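Local coordinates for ribosome-inactivating protein 3 (Zea mays, PDB 2PQG) that belongs to the plant ribosome-inactivating proteins and combines a mixed beta-sheet with a largely helical remainder, at residues Thr208-Val211 and Thr212-Lys215. Residues are numbered along the deposited sequence; the frame is centred on the assembly and turned at random.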
ATOM      1  N   THR A 208       8.582   4.123  11.336  1.00 23.49           N
ATOM      2  CA  THR A 208       7.235   4.612  11.059  1.00 23.99           C
ATOM      3  C   THR A 208       7.257   5.992  10.427  1.00 21.32           C
ATOM      4  O   THR A 208       8.277   6.694  10.457  1.00 21.32           O
ATOM      5  CB  THR A 208       6.393   4.738  12.362  1.00 23.19           C
ATOM      6  OG1 THR A 208       7.002   5.707  13.236  1.00 27.08           O
ATOM      7  CG2 THR A 208       6.304   3.412  13.086  1.00 21.76           C
ATOM      8  N   LEU A 209       6.126   6.378   9.845  1.00 19.43           N
ATOM      9  CA  LEU A 209       5.965   7.713   9.288  1.00 16.23           C
ATOM     10  C   LEU A 209       5.298   8.646  10.290  1.00 17.33           C
ATOM     11  O   LEU A 209       4.409   8.238  11.040  1.00 14.53           O
ATOM     12  CB  LEU A 209       5.147   7.659   7.995  1.00 17.06           C
ATOM     13  CG  LEU A 209       5.456   6.500   7.045  1.00 19.33           C
ATOM     14  CD1 LEU A 209       4.182   5.983   6.396  1.00 18.99           C
ATOM     15  CD2 LEU A 209       6.467   6.924   5.991  1.00 18.81           C
ATOM     16  N   THR A 210       5.733   9.900  10.297  1.00 20.67           N
ATOM     17  CA  THR A 210       5.321  10.860  11.321  1.00 21.84           C
ATOM     18  C   THR A 210       3.805  11.085  11.102  1.00 23.73           C
ATOM     19  O   THR A 210       3.221  10.635  10.097  1.00 25.91           O
ATOM     20  CB  THR A 210       6.022  12.231  11.163  1.00 21.41           C
ATOM     21  OG1 THR A 210       5.611  12.855   9.933  1.00 21.98           O
ATOM     22  CG2 THR A 210       7.510  12.053  11.173  1.00 18.65           C
ATOM     23  N   VAL A 211       3.165  11.769  12.048  1.00 23.19           N
ATOM     24  CA  VAL A 211       1.742  12.065  11.959  1.00 21.44           C
ATOM     25  C   VAL A 211       1.496  12.864  10.688  1.00 23.76           C
ATOM     26  O   VAL A 211       0.575  12.576   9.912  1.00 24.92           O
ATOM     27  CB  VAL A 211       1.282  12.907  13.162  1.00 18.68           C
ATOM     28  CG1 VAL A 211      -0.059  13.587  12.864  1.00 14.10           C
ATOM     29  CG2 VAL A 211       1.175  12.024  14.387  1.00 17.06           C
ATOM     30  N   THR A 212       2.340  13.865  10.480  1.00 22.97           N
ATOM     31  CA  THR A 212       2.215  14.733   9.321  1.00 24.78           C
ATOM     32  C   THR A 212       2.372  13.979   8.014  1.00 22.86           C
ATOM     33  O   THR A 212       1.648  14.258   7.056  1.00 22.70           O
ATOM     34  CB  THR A 212       3.244  15.880   9.377  1.00 25.91           C
ATOM     35  OG1 THR A 212       3.006  16.666  10.551  1.00 25.02           O
ATOM     36  CG2 THR A 212       3.133  16.762   8.136  1.00 24.87           C
ATOM     37  N   GLN A 213       3.313  13.035   7.973  1.00 20.98           N
ATOM     38  CA  GLN A 213       3.540  12.244   6.763  1.00 20.43           C
ATOM     39  C   GLN A 213       2.286  11.444   6.460  1.00 20.75           C
ATOM     40  O   GLN A 213       1.823  11.394   5.312  1.00 18.67           O
ATOM     41  CB  GLN A 213       4.711  11.280   6.943  1.00 20.57           C
ATOM     42  CG  GLN A 213       6.082  11.924   6.973  1.00 18.05           C
ATOM     43  CD  GLN A 213       7.204  10.898   6.910  1.00 18.47           C
ATOM     44  OE1 GLN A 213       7.831  10.702   5.864  1.00 21.90           O
ATOM     45  NE2 GLN A 213       7.454  10.229   8.029  1.00 15.99           N
ATOM     46  N   GLY A 214       1.740  10.830   7.506  1.00 19.57           N
ATOM     47  CA  GLY A 214       0.538  10.037   7.356  1.00 23.59           C
ATOM     48  C   GLY A 214      -0.608  10.852   6.790  1.00 24.33           C
ATOM     49  O   GLY A 214      -1.367  10.377   5.948  1.00 24.98           O
ATOM     50  N   LYS A 215      -0.743  12.089   7.247  1.00 24.93           N
ATOM     51  CA  LYS A 215      -1.822  12.931   6.753  1.00 26.13           C
ATOM     52  C   LYS A 215      -1.670  13.299   5.284  1.00 23.12           C
ATOM     53  O   LYS A 215      -2.656  13.425   4.570  1.00 24.22           O
ATOM     54  CB  LYS A 215      -1.938  14.190   7.604  1.00 27.83           C
ATOM     55  CG  LYS A 215      -2.919  14.054   8.744  1.00 29.80           C
ATOM     56  CD  LYS A 215      -2.487  14.944   9.880  1.00 38.04           C
ATOM     57  CE  LYS A 215      -3.606  15.214  10.875  1.00 45.41           C
ATOM     58  NZ  LYS A 215      -3.096  16.046  12.016  1.00 44.89           N
TER
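Thr210 is the N-cap residue of helix 211-217, and its OG1 accepts the backbone N-H of Gln213 at 3.0 Å, with an N-H...O angle of 156°. The hydroxyl owes its reach to chi1 of 65°, which sets OG1 between the backbone N and the carbonyl carbon of its own residue, facing the first turn. Behind it the regular helical pattern starts at once: Gly214 N donates to Thr210 O and Lys215 N to Val211 O, each at 3.0 Å.

The Gln213 side chain runs back toward the cap, crossing that of Thr210 at about a right angle, and its CG lies 3.1 Å from Thr210 OG1. With CG beside the backbone N (chi1 -72°) and the chain extended beyond it, the terminal amide arrives next to the backbone of Leu209 and Thr210. CB of Leu209 approaches CB of Gln213 to 3.8 Å, while the leucine side chain also packs on Val193 and Thr196 of helix 191-199 and on Met123. On the exposed flank, Lys215 extends alongside Val211, its NZ 4.0 Å from CG1 of Val211.

Buried Leu209 thus ties the approaching loop to a neighbouring helix just before the chain turns helical. At that turn the threonine hydroxyl satisfies an amide that has no carbonyl of a preceding helical turn to meet, and its partial negative charge probably also interacts favourably with the positive end of the helix dipole.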